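Local structure of putative fimbrium tip subunit Fim1C (Bacteroides ovatus, 4EPS) at residues S279-S282 / G283-E287; F420-P423 / S424-G428; Y430-S434 / G435-A439. The protein is probably a component of the fimbrial tip, in surface filaments through which the bacteria adhere and form biofilms. One frame throughout, in Å; residues are numbered along the deposited sequence.

Contact 1 of 3, residues S279-S282 / G283-E287. With SO4 (sulfate ion), chain F.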
loop_
_atom_site.group_PDB
_atom_site.type_symbol
_atom_site.label_atom_id
_atom_site.label_comp_id
_atom_site.label_asym_id
_atom_site.label_seq_id
_atom_site.Cartn_x
_atom_site.Cartn_y
_atom_site.Cartn_z
ATOM N N SER A 279 10.798 14.291 -1.641
ATOM C CA SER A 279 10.421 12.961 -2.133
ATOM C C SER A 279 11.166 11.887 -1.335
ATOM O O SER A 279 12.195 12.175 -0.713
ATOM C CB SER A 279 10.671 12.819 -3.639
ATOM O OG SER A 279 12.043 12.907 -3.963
ATOM N N VAL A 280 10.621 10.664 -1.336
ATOM C CA VAL A 280 11.158 9.543 -0.567
ATOM C C VAL A 280 11.289 8.348 -1.482
ATOM O O VAL A 280 10.354 8.036 -2.229
ATOM C CB VAL A 280 10.197 9.244 0.636
ATOM C CG1 VAL A 280 10.717 8.088 1.492
ATOM C CG2 VAL A 280 9.965 10.499 1.506
ATOM N N VAL A 281 12.396 7.633 -1.376
ATOM C CA VAL A 281 12.646 6.435 -2.169
ATOM C C VAL A 281 12.813 5.263 -1.214
ATOM O O VAL A 281 13.491 5.394 -0.196
ATOM C CB VAL A 281 13.885 6.604 -3.104
ATOM C CG1 VAL A 281 14.291 5.271 -3.738
ATOM C CG2 VAL A 281 13.611 7.635 -4.210
ATOM N N SER A 282 12.247 4.112 -1.570
ATOM C CA SER A 282 12.376 2.895 -0.746
ATOM C C SER A 282 13.831 2.596 -0.361
ATOM O O SER A 282 14.717 2.591 -1.241
ATOM C CB SER A 282 11.826 1.696 -1.515
ATOM O OG SER A 282 12.117 0.482 -0.826
ATOM N N GLY A 283 14.056 2.291 0.917
ATOM C CA GLY A 283 15.368 1.885 1.406
ATOM C C GLY A 283 15.829 0.579 0.781
ATOM O O GLY A 283 17.000 0.215 0.901
ATOM N N ASN A 284 14.914 -0.140 0.085
ATOM C CA ASN A 284 15.303 -1.392 -0.588
ATOM C C ASN A 284 15.862 -1.122 -1.994
ATOM O O ASN A 284 16.243 -2.065 -2.679
ATOM C CB ASN A 284 14.122 -2.371 -0.698
ATOM C CG ASN A 284 14.583 -3.801 -0.893
ATOM O OD1 ASN A 284 15.570 -4.263 -0.298
ATOM N ND2 ASN A 284 13.888 -4.532 -1.737
ATOM N N GLU A 285 15.847 0.135 -2.451
ATOM C CA GLU A 285 16.345 0.480 -3.788
ATOM C C GLU A 285 17.836 0.035 -3.935
ATOM O O GLU A 285 18.662 0.367 -3.087
ATOM C CB GLU A 285 16.159 1.987 -4.041
ATOM C CG GLU A 285 16.769 2.512 -5.341
ATOM C CD GLU A 285 16.349 1.782 -6.601
ATOM O OE1 GLU A 285 15.129 1.751 -6.887
ATOM O OE2 GLU A 285 17.232 1.213 -7.285
ATOM N N ALA A 286 18.150 -0.760 -4.969
ATOM C CA ALA A 286 19.528 -1.269 -5.150
ATOM C C ALA A 286 20.503 -0.171 -5.646
ATOM O O ALA A 286 21.663 -0.175 -5.253
ATOM C CB ALA A 286 19.537 -2.444 -6.133
ATOM N N GLU A 287 20.022 0.758 -6.461
ATOM C CA GLU A 287 20.845 1.826 -7.045
ATOM C C GLU A 287 20.209 3.197 -6.786
ATOM O O GLU A 287 19.721 3.853 -7.707
ATOM C CB GLU A 287 21.022 1.572 -8.566
ATOM C CG GLU A 287 21.945 0.399 -8.872
ATOM C CD GLU A 287 22.292 0.225 -10.340
ATOM O OE1 GLU A 287 21.380 0.329 -11.193
ATOM O OE2 GLU A 287 23.483 -0.027 -10.638
HETATM S S SO4 F . 10.571 -2.676 -2.176
HETATM O O1 SO4 F . 10.692 -2.918 -0.744
HETATM O O2 SO4 F . 10.954 -1.296 -2.422
HETATM O O3 SO4 F . 11.495 -3.566 -2.860
HETATM O O4 SO4 F . 9.245 -2.845 -2.650
#
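The flat carboxamide of N284 directs its ND2 end at a sulfate that S282 also grips, while N284 CB lies 3.5 Å from S282 OG. The two side chains project from a type I beta turn, S282 to E285, that leads the chain off edge strand 280-281. ND2 gives a nearly straight bond to sulfate O3 (2.8 Å, 171° at the hydrogen), and S282 OG donates to sulfate O2 at 2.7 Å. With CG anti to the backbone N of N284 (chi1 -159°), the amide can extend to the ion. The same OG accepts from N284 N at 3.0 Å, forming an ST turn inside the beta turn, whose closing bond runs from E285 N to S282 O (3.0 Å). A176 N and H267 NE2, both of the second subunit, also bond to the sulfate, probably a crystallisation ion, which thus bridges two chains. D272 OD1 accepts from G283 N. Across the turn, V281 CG1 meets E285 CB at 3.8 Å. Beyond it the E285 chain bends at chi2 (54°), and OE2 accepts from E287 N at 2.9 Å through its anti lone pair.

Contact 2 of 3, residues F420-P423 / S424-G428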
loop_
_atom_site.group_PDB
_atom_site.type_symbol
_atom_site.label_atom_id
_atom_site.label_comp_id
_atom_site.label_asym_id
_atom_site.label_seq_id
_atom_site.Cartn_x
_atom_site.Cartn_y
_atom_site.Cartn_z
ATOM N N PHE A 420 23.071 20.489 1.668
ATOM C CA PHE A 420 21.903 19.589 1.595
ATOM C C PHE A 420 20.657 20.362 2.014
ATOM O O PHE A 420 20.154 20.172 3.129
ATOM C CB PHE A 420 22.132 18.363 2.495
ATOM C CG PHE A 420 23.416 17.633 2.213
ATOM C CD1 PHE A 420 23.481 16.662 1.220
ATOM C CD2 PHE A 420 24.563 17.889 2.966
ATOM C CE1 PHE A 420 24.673 15.964 0.969
ATOM C CE2 PHE A 420 25.762 17.191 2.716
ATOM C CZ PHE A 420 25.804 16.226 1.722
ATOM N N PRO A 421 20.165 21.263 1.140
ATOM C CA PRO A 421 19.036 22.110 1.532
ATOM C C PRO A 421 17.796 21.310 1.868
ATOM O O PRO A 421 17.343 20.449 1.098
ATOM C CB PRO A 421 18.817 23.038 0.312
ATOM C CG PRO A 421 19.529 22.392 -0.806
ATOM C CD PRO A 421 20.657 21.611 -0.217
ATOM N N SER A 422 17.248 21.618 3.036
ATOM C CA SER A 422 16.039 20.984 3.535
ATOM C C SER A 422 14.802 21.507 2.760
ATOM O O SER A 422 14.732 22.702 2.429
ATOM C CB SER A 422 15.883 21.244 5.034
ATOM O OG SER A 422 15.769 22.631 5.304
ATOM N N PRO A 423 13.802 20.643 2.505
ATOM C CA PRO A 423 12.579 21.114 1.809
ATOM C C PRO A 423 11.825 22.133 2.668
ATOM O O PRO A 423 11.868 22.056 3.895
ATOM C CB PRO A 423 11.743 19.827 1.650
ATOM C CG PRO A 423 12.709 18.688 1.822
ATOM C CD PRO A 423 13.738 19.196 2.801
ATOM N N SER A 424 11.083 23.061 2.029
ATOM C CA SER A 424 10.314 24.105 2.739
ATOM C C SER A 424 9.226 23.517 3.644
ATOM O O SER A 424 8.845 24.139 4.637
ATOM C CB SER A 424 9.663 25.049 1.714
ATOM O OG SER A 424 8.758 24.324 0.887
ATOM N N ILE A 425 8.739 22.313 3.323
ATOM C CA ILE A 425 7.680 21.655 4.102
ATOM C C ILE A 425 8.205 21.004 5.401
ATOM O O ILE A 425 7.404 20.511 6.186
ATOM C CB ILE A 425 6.936 20.609 3.238
ATOM C CG1 ILE A 425 7.910 19.525 2.677
ATOM C CG2 ILE A 425 6.129 21.345 2.116
ATOM C CD1 ILE A 425 7.251 18.319 2.040
ATOM N N THR A 426 9.514 20.986 5.608
ATOM C CA THR A 426 10.113 20.371 6.814
ATOM C C THR A 426 10.460 21.413 7.882
ATOM O O THR A 426 10.341 22.619 7.659
ATOM C CB THR A 426 11.391 19.572 6.431
ATOM O OG1 THR A 426 12.462 20.476 6.104
ATOM C CG2 THR A 426 11.137 18.556 5.317
ATOM N N THR A 427 10.969 20.931 9.044
ATOM C CA THR A 427 11.392 21.806 10.128
ATOM C C THR A 427 12.648 22.588 9.781
ATOM O O THR A 427 12.955 23.576 10.441
ATOM C CB THR A 427 11.733 20.934 11.384
ATOM O OG1 THR A 427 12.807 20.040 11.048
ATOM C CG2 THR A 427 10.549 20.152 11.918
ATOM N N GLY A 428 13.430 22.066 8.843
ATOM C CA GLY A 428 14.781 22.529 8.594
ATOM C C GLY A 428 15.690 21.703 9.513
ATOM O O GLY A 428 15.206 20.978 10.396
#
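A type I beta turn from P423 to T426 redirects the loop that follows helix 408-419, and the threonine at its end holds the proline carbonyl twice. T426 N gives the turn's own bond to P423 O at 3.1 Å, from above the carbonyl plane. T426 OG1 donates to the same oxygen at 2.8 Å, this time in that plane, so the two donors use different directions of approach. A chi1 of 73° places OG1 between the backbone N and carbonyl carbon of T426, facing back toward P423 O, and leaves the methyl CG2 against the proline ring. There CG2 comes within 3.7 Å of P423 CD, with CG of the proline almost as near, the two side chains crossing at a slant. I425 adds a looser apolar touch, its CG1 4.0 Å from P423 CB. The packing continues outward: Y274 of strand 273-275 lies against both P423 and T426, L508 of strand 502-509 against T426, and Y187 and M190 against I425. T426 OG1 also accepts a weak bond from G428 N. G428 lies close to S422, whose OG is 3.4 Å from G428 CA and takes its polar partner from helix 408-419, at E417 OE1. The backbone of G428 has a positive phi (89°), a conformation that glycine adopts readily. T427 OG1, itself bonded to G509 N, donates to G428 O at 2.7 Å, in the carbonyl plane and on a lone pair.

Contact 3 of 3, residues Y430-S434 / G435-A439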
loop_
_atom_site.group_PDB
_atom_site.type_symbol
_atom_site.label_atom_id
_atom_site.label_comp_id
_atom_site.label_asym_id
_atom_site.label_seq_id
_atom_site.Cartn_x
_atom_site.Cartn_y
_atom_site.Cartn_z
ATOM N N TYR A 430 18.349 20.605 12.454
ATOM C CA TYR A 430 18.677 20.976 13.838
ATOM C C TYR A 430 19.582 19.900 14.461
ATOM O O TYR A 430 19.590 18.761 14.003
ATOM C CB TYR A 430 17.415 21.207 14.703
ATOM C CG TYR A 430 16.487 20.012 14.777
ATOM C CD1 TYR A 430 16.698 18.988 15.711
ATOM C CD2 TYR A 430 15.448 19.857 13.862
ATOM C CE1 TYR A 430 15.886 17.853 15.734
ATOM C CE2 TYR A 430 14.616 18.741 13.896
ATOM C CZ TYR A 430 14.844 17.741 14.829
ATOM O OH TYR A 430 14.008 16.662 14.861
ATOM N N VAL A 431 20.301 20.253 15.532
ATOM C CA VAL A 431 21.132 19.277 16.271
ATOM C C VAL A 431 20.158 18.431 17.093
ATOM O O VAL A 431 19.400 18.982 17.898
ATOM C CB VAL A 431 22.225 19.939 17.151
ATOM C CG1 VAL A 431 22.974 18.890 17.980
ATOM C CG2 VAL A 431 23.219 20.756 16.301
ATOM N N PRO A 432 20.133 17.098 16.906
ATOM C CA PRO A 432 19.158 16.287 17.649
ATOM C C PRO A 432 19.357 16.372 19.149
ATOM O O PRO A 432 20.483 16.546 19.607
ATOM C CB PRO A 432 19.433 14.845 17.148
ATOM C CG PRO A 432 20.878 14.894 16.647
ATOM C CD PRO A 432 20.966 16.262 16.012
ATOM N N SER A 433 18.264 16.237 19.918
ATOM C CA SER A 433 18.366 16.104 21.378
ATOM C C SER A 433 19.067 14.778 21.649
ATOM O O SER A 433 19.091 13.899 20.763
ATOM C CB SER A 433 16.975 16.093 22.018
ATOM O OG SER A 433 16.196 15.053 21.431
ATOM N N SER A 434 19.524 14.574 22.877
ATOM C CA SER A 434 20.174 13.310 23.251
ATOM C C SER A 434 19.172 12.155 23.090
ATOM O O SER A 434 19.561 11.066 22.673
ATOM C CB SER A 434 20.728 13.396 24.674
ATOM O OG SER A 434 19.701 13.767 25.579
ATOM N N GLY A 435 17.886 12.427 23.316
ATOM C CA GLY A 435 16.855 11.390 23.187
ATOM C C GLY A 435 16.710 10.898 21.763
ATOM O O GLY A 435 16.583 9.691 21.511
ATOM N N GLU A 436 16.734 11.832 20.803
ATOM C CA GLU A 436 16.642 11.476 19.387
ATOM C C GLU A 436 17.858 10.615 18.956
ATOM O O GLU A 436 17.694 9.648 18.201
ATOM C CB GLU A 436 16.552 12.740 18.529
ATOM C CG GLU A 436 15.131 13.283 18.528
ATOM C CD GLU A 436 15.050 14.720 18.058
ATOM O OE1 GLU A 436 15.689 15.591 18.690
ATOM O OE2 GLU A 436 14.353 14.972 17.049
ATOM N N LEU A 437 19.067 10.980 19.419
ATOM C CA LEU A 437 20.283 10.213 19.082
ATOM C C LEU A 437 20.264 8.828 19.688
ATOM O O LEU A 437 20.613 7.870 19.004
ATOM C CB LEU A 437 21.556 10.936 19.553
ATOM C CG LEU A 437 21.954 12.155 18.697
ATOM C CD1 LEU A 437 22.908 13.068 19.495
ATOM C CD2 LEU A 437 22.543 11.717 17.334
ATOM N N VAL A 438 19.855 8.705 20.951
ATOM C CA VAL A 438 19.826 7.394 21.621
ATOM C C VAL A 438 18.882 6.428 20.872
ATOM O O VAL A 438 19.227 5.250 20.693
ATOM C CB VAL A 438 19.460 7.569 23.117
ATOM C CG1 VAL A 438 19.011 6.247 23.764
ATOM C CG2 VAL A 438 20.653 8.152 23.872
ATOM N N ALA A 439 17.771 6.953 20.331
ATOM C CA ALA A 439 16.774 6.144 19.610
ATOM C C ALA A 439 17.259 5.628 18.239
ATOM O O ALA A 439 16.606 4.751 17.669
ATOM C CB ALA A 439 15.474 6.930 19.453
#
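E436 turns CG anti to its own carbonyl carbon and runs extended from there (chi2 163°), carrying its carboxylate back past the helix start to S433 and Y430. Y430 in turn sets its ring between its backbone N and carbonyl carbon (chi1 58°), which brings OH to the same group. S433 is the N-cap of helix 434-438, and with E436 it forms a capping box. S433 N donates to E436 OE1 at 2.9 Å, reaching its anti side, and the return bond from E436 N to S433 OG is weak at 3.3 Å. S433 OG and E436 OE1 also lie 2.8 Å apart, but S433 OG bonds with R386 O as well, so the direction of its proton is not settled. The other carboxylate oxygen, OE2, accepts from Y430 OH at 2.8 Å on its syn side. Ring and carboxylate planes are 21° apart, with the acid at the ring edge and close to its plane. G389 N also bonds to OE1; these donors, together with the helix start, would be expected to stabilise a buried negative charge. On the apolar side of the cap, P432 CG rests on L437 CG at 3.6 Å, a hydrophobic staple joining the residue before the N-cap to the first full turn. L437 N bonds S433 O (3.2 Å) and V438 N bonds S434 O (2.9 Å), starting the helical pattern. The cap is enclosed on several sides: F507 of strand 502-509 lies against Y430, P432 and E436, L335 of strand 334-338 against Y430 and E436, S471 and T473 of strand 469-474 against the helix start, and Y390 and S393 of helix 389-403 against the Y430 ring.

Overall arrangement
Burial rises through the series: contact 1 is at the surface, contact 2 partly buried, contact 3 buried. All three touch the six-stranded antiparallel sheet. Contact 1 contributes its edge strand 280-281, contact 2 packs on neighbouring strand 273-275 and on 502-509, and contact 3 lies against 502-509 and 334-338. Contacts 2 and 3 adjoin in sequence with centres about 18 Å apart, whereas contacts 1 and 3 are about 24 Å apart, centre to centre. Their chemistry follows their setting. The two beta turns each use a hydroxyl, in contact 1 reaching an ion shared with the second subunit and in contact 2 turning back to the turn's own carbonyl; the helix start of contact 3 instead surrounds a carboxylate with donors.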